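Local coordinates for protein DNA ligase (PDB 3GDE) that probably seals nicks in double-stranded DNA during replication, recombination and repair, using ATP and releasing AMP and diphosphate, at residues A193-R202 with M218-R227; H444-A452 with K463-E473. All coordinates share one frame; numbering follows the deposited sequence.

Contact 1 of 2, residues A193-R202 with M218-R227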
loop_
_atom_site.group_PDB
_atom_site.type_symbol
_atom_site.label_atom_id
_atom_site.label_comp_id
_atom_site.label_asym_id
_atom_site.label_seq_id
_atom_site.Cartn_x
_atom_site.Cartn_y
_atom_site.Cartn_z
ATOM N N ALA A 193 0.163 15.468 -8.851
ATOM C CA ALA A 193 1.004 14.739 -9.808
ATOM C C ALA A 193 1.330 13.308 -9.342
ATOM O O ALA A 193 1.399 12.370 -10.150
ATOM C CB ALA A 193 2.291 15.517 -10.068
ATOM N N TYR A 194 1.534 13.158 -8.038
ATOM C CA TYR A 194 1.733 11.855 -7.425
ATOM C C TYR A 194 0.512 10.946 -7.578
ATOM O O TYR A 194 0.650 9.740 -7.833
ATOM C CB TYR A 194 2.081 12.008 -5.943
ATOM C CG TYR A 194 2.436 10.717 -5.241
ATOM C CD1 TYR A 194 3.264 9.767 -5.845
ATOM C CD2 TYR A 194 1.977 10.466 -3.956
ATOM C CE1 TYR A 194 3.613 8.591 -5.189
ATOM C CE2 TYR A 194 2.317 9.303 -3.289
ATOM C CZ TYR A 194 3.136 8.367 -3.909
ATOM O OH TYR A 194 3.465 7.209 -3.235
ATOM N N MET A 195 -0.674 11.528 -7.422
ATOM C CA MET A 195 -1.919 10.764 -7.517
ATOM C C MET A 195 -2.177 10.185 -8.923
ATOM O O MET A 195 -2.860 9.169 -9.058
ATOM C CB MET A 195 -3.109 11.596 -7.021
ATOM C CG MET A 195 -3.045 12.018 -5.543
ATOM S SD MET A 195 -2.819 10.661 -4.363
ATOM C CE MET A 195 -2.539 11.557 -2.845
ATOM N N ILE A 196 -1.627 10.807 -9.965
ATOM C CA ILE A 196 -1.827 10.285 -11.326
ATOM C C ILE A 196 -0.635 9.507 -11.903
ATOM O O ILE A 196 -0.759 8.894 -12.962
ATOM C CB ILE A 196 -2.290 11.363 -12.344
ATOM C CG1 ILE A 196 -1.218 12.431 -12.541
ATOM C CG2 ILE A 196 -3.648 11.965 -11.948
ATOM C CD1 ILE A 196 -1.310 13.121 -13.878
ATOM N N THR A 197 0.506 9.531 -11.213
ATOM C CA THR A 197 1.699 8.786 -11.662
ATOM C C THR A 197 2.061 7.657 -10.722
ATOM O O THR A 197 2.631 6.659 -11.156
ATOM C CB THR A 197 2.952 9.684 -11.815
ATOM O OG1 THR A 197 3.293 10.259 -10.549
ATOM C CG2 THR A 197 2.714 10.782 -12.838
ATOM N N ASN A 198 1.748 7.838 -9.437
ATOM C CA ASN A 198 2.109 6.898 -8.371
ATOM C C ASN A 198 3.600 6.511 -8.325
ATOM O O ASN A 198 3.974 5.372 -7.983
ATOM C CB ASN A 198 1.180 5.677 -8.409
ATOM C CG ASN A 198 -0.210 6.006 -7.911
ATOM O OD1 ASN A 198 -0.436 6.095 -6.703
ATOM N ND2 ASN A 198 -1.143 6.220 -8.836
ATOM N N ASP A 199 4.441 7.488 -8.659
ATOM C CA ASP A 199 5.882 7.371 -8.557
ATOM C C ASP A 199 6.441 8.723 -8.120
ATOM O O ASP A 199 6.574 9.635 -8.942
ATOM C CB ASP A 199 6.474 6.946 -9.910
ATOM C CG ASP A 199 7.963 6.600 -9.831
ATOM O OD1 ASP A 199 8.667 7.047 -8.894
ATOM O OD2 ASP A 199 8.436 5.878 -10.728
ATOM N N LEU A 200 6.765 8.847 -6.829
ATOM C CA LEU A 200 7.307 10.084 -6.270
ATOM C C LEU A 200 8.664 10.455 -6.836
ATOM O O LEU A 200 9.017 11.631 -6.888
ATOM C CB LEU A 200 7.395 10.015 -4.740
ATOM C CG LEU A 200 6.410 10.861 -3.936
ATOM C CD1 LEU A 200 6.887 10.994 -2.494
ATOM C CD2 LEU A 200 6.183 12.255 -4.553
ATOM N N GLY A 201 9.430 9.444 -7.234
ATOM C CA GLY A 201 10.715 9.655 -7.890
ATOM C C GLY A 201 10.555 10.368 -9.218
ATOM O O GLY A 201 11.228 11.369 -9.473
ATOM N N ARG A 202 9.654 9.846 -10.056
ATOM C CA ARG A 202 9.277 10.478 -11.315
ATOM C C ARG A 202 8.821 11.921 -11.089
ATOM O O ARG A 202 9.217 12.826 -11.820
ATOM C CB ARG A 202 8.150 9.682 -11.986
ATOM C CG ARG A 202 8.242 9.607 -13.501
ATOM C CD ARG A 202 7.144 10.351 -14.243
ATOM N NE ARG A 202 5.983 9.496 -14.437
ATOM C CZ ARG A 202 5.142 9.540 -15.471
ATOM N NH1 ARG A 202 5.313 10.405 -16.469
ATOM N NH2 ARG A 202 4.113 8.692 -15.501
ATOM N N MET A 218 1.439 17.339 -16.234
ATOM C CA MET A 218 1.390 15.871 -16.206
ATOM C C MET A 218 -0.044 15.345 -16.352
ATOM O O MET A 218 -0.987 15.871 -15.749
ATOM C CB MET A 218 2.060 15.309 -14.949
ATOM C CG MET A 218 3.535 15.658 -14.835
ATOM S SD MET A 218 4.403 14.821 -13.503
ATOM C CE MET A 218 4.737 13.232 -14.259
ATOM N N LYS A 219 -0.197 14.316 -17.179
ATOM C CA LYS A 219 -1.508 13.740 -17.474
ATOM C C LYS A 219 -1.553 12.250 -17.151
ATOM O O LYS A 219 -0.510 11.594 -17.027
ATOM C CB LYS A 219 -1.876 13.937 -18.952
ATOM C CG LYS A 219 -2.036 15.363 -19.402
ATOM C CD LYS A 219 -2.048 15.414 -20.920
ATOM C CE LYS A 219 -1.960 16.850 -21.439
ATOM N NZ LYS A 219 -1.758 16.860 -22.923
ATOM N N ILE A 220 -2.773 11.733 -17.016
ATOM C CA ILE A 220 -3.015 10.300 -16.934
ATOM C C ILE A 220 -2.595 9.663 -18.257
ATOM O O ILE A 220 -2.945 10.153 -19.325
ATOM C CB ILE A 220 -4.521 9.989 -16.672
ATOM C CG1 ILE A 220 -4.981 10.602 -15.344
ATOM C CG2 ILE A 220 -4.784 8.486 -16.720
ATOM C CD1 ILE A 220 -6.485 10.670 -15.168
ATOM N N GLU A 221 -1.824 8.586 -18.171
ATOM C CA GLU A 221 -1.532 7.770 -19.333
ATOM C C GLU A 221 -1.935 6.323 -19.075
ATOM O O GLU A 221 -1.806 5.818 -17.949
ATOM C CB GLU A 221 -0.065 7.916 -19.794
ATOM C CG GLU A 221 0.998 7.754 -18.731
ATOM C CD GLU A 221 2.371 8.289 -19.172
ATOM O OE1 GLU A 221 2.616 9.515 -19.039
ATOM O OE2 GLU A 221 3.209 7.478 -19.639
ATOM N N ILE A 222 -2.448 5.671 -20.119
ATOM C CA ILE A 222 -2.938 4.302 -20.012
ATOM C C ILE A 222 -1.828 3.343 -19.577
ATOM O O ILE A 222 -0.693 3.401 -20.080
ATOM C CB ILE A 222 -3.624 3.804 -21.313
ATOM C CG1 ILE A 222 -4.817 4.691 -21.661
ATOM C CG2 ILE A 222 -4.117 2.364 -21.144
ATOM C CD1 ILE A 222 -5.577 4.267 -22.919
ATOM N N HIS A 223 -2.187 2.484 -18.623
ATOM C CA HIS A 223 -1.309 1.485 -18.014
ATOM C C HIS A 223 -0.462 2.049 -16.862
ATOM O O HIS A 223 0.258 1.307 -16.194
ATOM C CB HIS A 223 -0.491 0.700 -19.065
ATOM C CG HIS A 223 -1.342 0.028 -20.106
ATOM N ND1 HIS A 223 -1.313 0.380 -21.439
ATOM C CD2 HIS A 223 -2.276 -0.949 -19.999
ATOM C CE1 HIS A 223 -2.180 -0.359 -22.109
ATOM N NE2 HIS A 223 -2.773 -1.177 -21.258
ATOM N N ILE A 224 -0.581 3.350 -16.612
ATOM C CA ILE A 224 -0.052 3.925 -15.375
ATOM C C ILE A 224 -1.211 4.242 -14.429
ATOM O O ILE A 224 -2.060 5.086 -14.735
ATOM C CB ILE A 224 0.894 5.139 -15.624
ATOM C CG1 ILE A 224 2.191 4.639 -16.276
ATOM C CG2 ILE A 224 1.208 5.873 -14.310
ATOM C CD1 ILE A 224 3.055 5.713 -16.865
ATOM N N PRO A 225 -1.248 3.550 -13.277
ATOM C CA PRO A 225 -2.397 3.618 -12.384
ATOM C C PRO A 225 -2.550 4.980 -11.753
ATOM O O PRO A 225 -1.562 5.648 -11.439
ATOM C CB PRO A 225 -2.073 2.574 -11.308
ATOM C CG PRO A 225 -0.583 2.511 -11.308
ATOM C CD PRO A 225 -0.194 2.669 -12.742
ATOM N N VAL A 226 -3.800 5.382 -11.590
ATOM C CA VAL A 226 -4.121 6.589 -10.866
ATOM C C VAL A 226 -4.797 6.243 -9.538
ATOM O O VAL A 226 -5.560 5.271 -9.436
ATOM C CB VAL A 226 -4.846 7.663 -11.760
ATOM C CG1 VAL A 226 -5.035 7.182 -13.207
ATOM C CG2 VAL A 226 -6.140 8.209 -11.126
ATOM N N ARG A 227 -4.452 7.008 -8.508
ATOM C CA ARG A 227 -4.987 6.783 -7.179
ATOM C C ARG A 227 -6.494 6.956 -7.227
ATOM O O ARG A 227 -6.993 7.970 -7.719
ATOM C CB ARG A 227 -4.372 7.760 -6.190
ATOM C CG ARG A 227 -4.156 7.168 -4.838
ATOM C CD ARG A 227 -3.003 6.190 -4.852
ATOM N NE ARG A 227 -1.770 6.781 -4.339
ATOM C CZ ARG A 227 -1.491 6.914 -3.047
ATOM N NH1 ARG A 227 -2.360 6.515 -2.128
ATOM N NH2 ARG A 227 -0.349 7.462 -2.670
HETATM O O HOH W 1 -1.546 7.836 -15.185
HETATM O O HOH W 2 0.937 9.393 -15.712
#

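Contact 2 of 2, residues H444-A452 with K463-E473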
loop_
_atom_site.group_PDB
_atom_site.type_symbol
_atom_site.label_atom_id
_atom_site.label_comp_id
_atom_site.label_asym_id
_atom_site.label_seq_id
_atom_site.Cartn_x
_atom_site.Cartn_y
_atom_site.Cartn_z
ATOM N N HIS A 444 3.520 -22.768 22.358
ATOM C CA HIS A 444 4.229 -22.804 21.072
ATOM C C HIS A 444 3.591 -21.902 20.000
ATOM O O HIS A 444 4.091 -21.819 18.877
ATOM C CB HIS A 444 4.325 -24.250 20.566
ATOM C CG HIS A 444 2.994 -24.883 20.300
ATOM N ND1 HIS A 444 2.135 -25.259 21.309
ATOM C CD2 HIS A 444 2.373 -25.203 19.139
ATOM C CE1 HIS A 444 1.040 -25.782 20.782
ATOM N NE2 HIS A 444 1.161 -25.761 19.467
ATOM N N TRP A 445 2.492 -21.238 20.358
ATOM C CA TRP A 445 1.822 -20.295 19.470
ATOM C C TRP A 445 1.767 -18.894 20.056
ATOM O O TRP A 445 1.636 -18.720 21.269
ATOM C CB TRP A 445 0.378 -20.720 19.195
ATOM C CG TRP A 445 0.201 -21.979 18.417
ATOM C CD1 TRP A 445 1.005 -22.451 17.420
ATOM C CD2 TRP A 445 -0.880 -22.916 18.542
ATOM N NE1 TRP A 445 0.507 -23.639 16.938
ATOM C CE2 TRP A 445 -0.652 -23.943 17.603
ATOM C CE3 TRP A 445 -2.011 -22.992 19.369
ATOM C CZ2 TRP A 445 -1.514 -25.037 17.464
ATOM C CZ3 TRP A 445 -2.868 -24.083 19.231
ATOM C CH2 TRP A 445 -2.612 -25.088 18.281
ATOM N N LEU A 446 1.840 -17.899 19.177
ATOM C CA LEU A 446 1.408 -16.550 19.524
ATOM C C LEU A 446 -0.109 -16.586 19.713
ATOM O O LEU A 446 -0.816 -17.236 18.938
ATOM C CB LEU A 446 1.791 -15.565 18.424
ATOM C CG LEU A 446 3.286 -15.343 18.197
ATOM C CD1 LEU A 446 3.494 -14.715 16.833
ATOM C CD2 LEU A 446 3.910 -14.490 19.307
ATOM N N SER A 447 -0.604 -15.921 20.752
ATOM C CA SER A 447 -2.033 -15.968 21.077
ATOM C C SER A 447 -2.722 -14.612 20.929
ATOM O O SER A 447 -3.938 -14.543 20.721
ATOM C CB SER A 447 -2.238 -16.502 22.497
ATOM O OG SER A 447 -1.738 -15.589 23.464
ATOM N N SER A 448 -1.923 -13.550 21.016
ATOM C CA SER A 448 -2.392 -12.168 21.092
ATOM C C SER A 448 -1.513 -11.255 20.221
ATOM O O SER A 448 -0.304 -11.481 20.127
ATOM C CB SER A 448 -2.294 -11.728 22.541
ATOM O OG SER A 448 -2.929 -10.504 22.729
ATOM N N PHE A 449 -2.108 -10.226 19.610
ATOM C CA PHE A 449 -1.416 -9.388 18.601
ATOM C C PHE A 449 -1.664 -7.896 18.788
ATOM O O PHE A 449 -2.799 -7.463 18.926
ATOM C CB PHE A 449 -1.809 -9.801 17.171
ATOM C CG PHE A 449 -1.634 -11.265 16.894
ATOM C CD1 PHE A 449 -2.680 -12.161 17.124
ATOM C CD2 PHE A 449 -0.423 -11.761 16.418
ATOM C CE1 PHE A 449 -2.520 -13.532 16.874
ATOM C CE2 PHE A 449 -0.254 -13.136 16.170
ATOM C CZ PHE A 449 -1.302 -14.019 16.397
ATOM N N GLU A 450 -0.588 -7.119 18.795
ATOM C CA GLU A 450 -0.659 -5.656 18.926
ATOM C C GLU A 450 -0.877 -5.037 17.555
ATOM O O GLU A 450 -0.226 -5.441 16.580
ATOM C CB GLU A 450 0.633 -5.109 19.529
ATOM C CG GLU A 450 0.925 -5.601 20.926
ATOM C CD GLU A 450 -0.115 -5.130 21.924
ATOM O OE1 GLU A 450 -0.711 -5.981 22.618
ATOM O OE2 GLU A 450 -0.347 -3.906 22.003
ATOM N N LEU A 451 -1.778 -4.058 17.485
ATOM C CA LEU A 451 -2.237 -3.520 16.197
ATOM C C LEU A 451 -2.024 -2.022 16.094
ATOM O O LEU A 451 -2.261 -1.283 17.053
ATOM C CB LEU A 451 -3.718 -3.843 15.961
ATOM C CG LEU A 451 -4.206 -5.290 16.085
ATOM C CD1 LEU A 451 -5.726 -5.304 16.119
ATOM C CD2 LEU A 451 -3.675 -6.188 14.979
ATOM N N ALA A 452 -1.582 -1.570 14.923
ATOM C CA ALA A 452 -1.257 -0.161 14.741
ATOM C C ALA A 452 -1.785 0.390 13.434
ATOM O O ALA A 452 -1.813 -0.307 12.421
ATOM C CB ALA A 452 0.256 0.061 14.842
ATOM N N LYS A 463 -0.062 2.667 17.812
ATOM C CA LYS A 463 -0.844 1.591 18.426
ATOM C C LYS A 463 -2.289 1.993 18.651
ATOM O O LYS A 463 -2.589 3.128 19.002
ATOM C CB LYS A 463 -0.234 1.123 19.746
ATOM C CG LYS A 463 0.827 0.061 19.585
ATOM C CD LYS A 463 0.844 -0.869 20.796
ATOM C CE LYS A 463 2.120 -1.690 20.833
ATOM N NZ LYS A 463 2.147 -2.618 21.999
ATOM N N VAL A 464 -3.177 1.030 18.464
ATOM C CA VAL A 464 -4.596 1.308 18.436
ATOM C C VAL A 464 -5.387 0.211 19.178
ATOM O O VAL A 464 -6.550 0.388 19.523
ATOM C CB VAL A 464 -5.024 1.556 16.963
ATOM C CG1 VAL A 464 -6.077 0.592 16.480
ATOM C CG2 VAL A 464 -5.404 3.002 16.754
ATOM N N GLY A 465 -4.735 -0.909 19.453
ATOM C CA GLY A 465 -5.386 -1.968 20.200
ATOM C C GLY A 465 -4.651 -3.287 20.197
ATOM O O GLY A 465 -3.500 -3.379 19.754
ATOM N N ARG A 466 -5.342 -4.304 20.705
ATOM C CA ARG A 466 -4.813 -5.651 20.825
ATOM C C ARG A 466 -5.922 -6.671 20.593
ATOM O O ARG A 466 -7.018 -6.522 21.122
ATOM C CB ARG A 466 -4.205 -5.846 22.209
ATOM C CG ARG A 466 -3.377 -7.086 22.304
ATOM C CD ARG A 466 -4.003 -8.078 23.221
ATOM N NE ARG A 466 -3.552 -7.882 24.593
ATOM C CZ ARG A 466 -3.939 -8.636 25.616
ATOM N NH1 ARG A 466 -4.794 -9.641 25.413
ATOM N NH2 ARG A 466 -3.472 -8.384 26.843
ATOM N N VAL A 467 -5.616 -7.711 19.821
ATOM C CA VAL A 467 -6.616 -8.685 19.392
ATOM C C VAL A 467 -6.214 -10.117 19.760
ATOM O O VAL A 467 -5.053 -10.496 19.616
ATOM C CB VAL A 467 -6.954 -8.547 17.863
ATOM C CG1 VAL A 467 -5.747 -8.861 16.974
ATOM C CG2 VAL A 467 -8.151 -9.405 17.479
ATOM N N ALA A 468 -7.198 -10.895 20.232
ATOM C CA ALA A 468 -6.985 -12.285 20.645
ATOM C C ALA A 468 -8.126 -13.197 20.194
ATOM O O ALA A 468 -7.961 -14.419 20.132
ATOM C CB ALA A 468 -6.811 -12.362 22.150
ATOM N N THR A 469 -9.277 -12.607 19.871
ATOM C CA THR A 469 -10.432 -13.383 19.409
ATOM C C THR A 469 -10.539 -13.414 17.888
ATOM O O THR A 469 -10.066 -12.515 17.205
ATOM C CB THR A 469 -11.779 -12.876 20.023
ATOM O OG1 THR A 469 -11.974 -11.486 19.716
ATOM C CG2 THR A 469 -11.776 -13.041 21.525
ATOM N N GLY A 470 -11.172 -14.463 17.375
ATOM C CA GLY A 470 -11.456 -14.593 15.959
ATOM C C GLY A 470 -10.505 -15.533 15.252
ATOM O O GLY A 470 -10.625 -15.724 14.039
ATOM N N PHE A 471 -9.571 -16.122 16.006
ATOM C CA PHE A 471 -8.532 -17.009 15.448
ATOM C C PHE A 471 -8.887 -18.490 15.604
ATOM O O PHE A 471 -9.312 -18.909 16.679
ATOM C CB PHE A 471 -7.185 -16.784 16.155
ATOM C CG PHE A 471 -6.642 -15.391 16.039
ATOM C CD1 PHE A 471 -5.948 -14.987 14.896
ATOM C CD2 PHE A 471 -6.781 -14.491 17.089
ATOM C CE1 PHE A 471 -5.430 -13.703 14.795
ATOM C CE2 PHE A 471 -6.273 -13.207 16.992
ATOM C CZ PHE A 471 -5.600 -12.809 15.833
ATOM N N THR A 472 -8.703 -19.281 14.546
ATOM C CA THR A 472 -8.693 -20.747 14.683
ATOM C C THR A 472 -7.299 -21.150 15.123
ATOM O O THR A 472 -6.372 -20.337 15.085
ATOM C CB THR A 472 -8.968 -21.478 13.365
ATOM O OG1 THR A 472 -7.931 -21.177 12.425
ATOM C CG2 THR A 472 -10.305 -21.084 12.783
ATOM N N GLU A 473 -7.122 -22.400 15.522
ATOM C CA GLU A 473 -5.796 -22.800 15.961
ATOM C C GLU A 473 -4.812 -23.005 14.826
ATOM O O GLU A 473 -3.620 -22.788 15.003
ATOM C CB GLU A 473 -5.812 -23.955 16.973
ATOM C CG GLU A 473 -6.518 -25.226 16.582
ATOM C CD GLU A 473 -6.387 -26.279 17.683
ATOM O OE1 GLU A 473 -6.098 -27.462 17.352
ATOM O OE2 GLU A 473 -6.542 -25.907 18.879
HETATM O O HOH W 3 -6.257 -16.305 21.114
#

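Contact 1 of 2, residues A193-R202 with M218-R227
Asn198 and Arg227 interlock where the end of helix 187-197 meets the chain running toward strand 230-233. The Asn198 amide works in both directions. ND2 donates to Pro225 O at 2.7 Å, coming from above that carbonyl's plane, while OD1 lies 2.8 Å from Arg227 NE, a weak bond bent to 126°. Beside the amide, Arg227 N donates to Met195 O at 2.7 Å and 172°, nearly straight. A leucine in place of Asn198 would probably leave Pro225 O without this donor and the Arg227 guanidinium freer to swing. That guanidinium has Met195 SD over one face and, at its edge, NH2 3.3 Å from Tyr194 CE2, the two planes almost perpendicular; the Tyr194 hydroxyl is hydrogen-bonded to Glu172.

Ile196 fills the apolar side. Its CG1 sits between the backbone N and the carbonyl carbon (chi1 64°), which carries CD1 to 3.3 Å from Met218 O and leaves CG2 against Ile220 CG1 at 3.9 Å. Flexible Met218 curls its CE tightly onto Thr197 CG2 (3.5 Å) and over a face of the Arg202 guanidinium, whose edge makes a long salt bridge to Glu221, NH1 to OE1 3.8 Å. A water that accepts from Glu221 N lies in hydrogen-bonding reach of Ile196 O and Ile224 O, between the two backbones.

Behind this shell, Thr197 OG1 bonds back to Ala193 O, and asparagine readily adopts the positive phi found at Asn198, the first residue to leave the helical conformation. Asp199 is the N-cap of helix 200-216, its OD1 accepting from Arg202 N and weakly from Gly201 N. This is a helix-to-helix junction, and the loop between helix 200-216 and strand 230-233 packs against the end of helix 187-197 and the start of helix 200-216.

Contact 2 of 2, residues H444-A452 with K463-E473
Phe449 and Val467 form a hydrogen-bonded antiparallel pair, each backbone N donating to the other's O at 3.0 Å. Further along the hairpin Leu451 N donates to Gly465 O, while Leu451 O takes Val464 N at 2.9 Å and, weakly, Gly465 N. Val464 and Gly465 thus both face Leu451, a classic beta bulge, and the backbone angles of Gly465 would jam any CB against the preceding carbonyl. Where the strands part, a water joins Ser447 O to Ala468 O.

Charged groups occupy the face of Glu450, Lys463 and Arg466. Lysine is long enough to bring NZ within 2.8 Å of Glu450 OE2, from above the carboxylate plane, in a salt bridge; Arg466 NE to Glu450 OE1 is long at 3.9 Å. Bending at chi2 (-64°) turns the Glu450 carboxylate back between these two bases.

Apolar groups line the other face. Leu451 CD1 rests on Val467 CG1 at 3.7 Å, and the Phe449 ring meets that of Phe471 obliquely, planes at 46° and Phe449 CD1 only 3.3 Å from Phe471 CZ, with Phe449 CE1 over a face of Phe471. Away from the paired strands, Trp445 receives Glu473 O over one face of its ring, while Glu473 CB touches Trp445 CH2 at 3.6 Å.

On its far side strand 446-454 pairs with strand 428-437, Ser447 and Ser448 making a second classic bulge opposite Glu436. Phe503 of strand 502-506 meets Phe449 edge-to-face and Phe527 stacks on Phe471, while helix 473-483 packs against Trp445 and Leu446, all within the OB-fold domain.

How the contacts relate
Contact 1 and contact 2 do not touch: their centres are 37 Å apart, their nearest atoms about 16 Å, and they lie on opposite sides of the chain's centre. In sequence they are in series, contact 1 closing before contact 2 opens. Contact 1 lies near the predicted ATP site: the side chain of Arg227 is about 5 Å from that of Arg272, and the side chain of Val226 about 9 Å from that of Arg257, both predicted to bind ATP. Contact 2 is away from the annotated sites, inside the OB-fold domain. One joins a helix junction to a loop, partly through water; the other is a beta hairpin interrupted by a bulge.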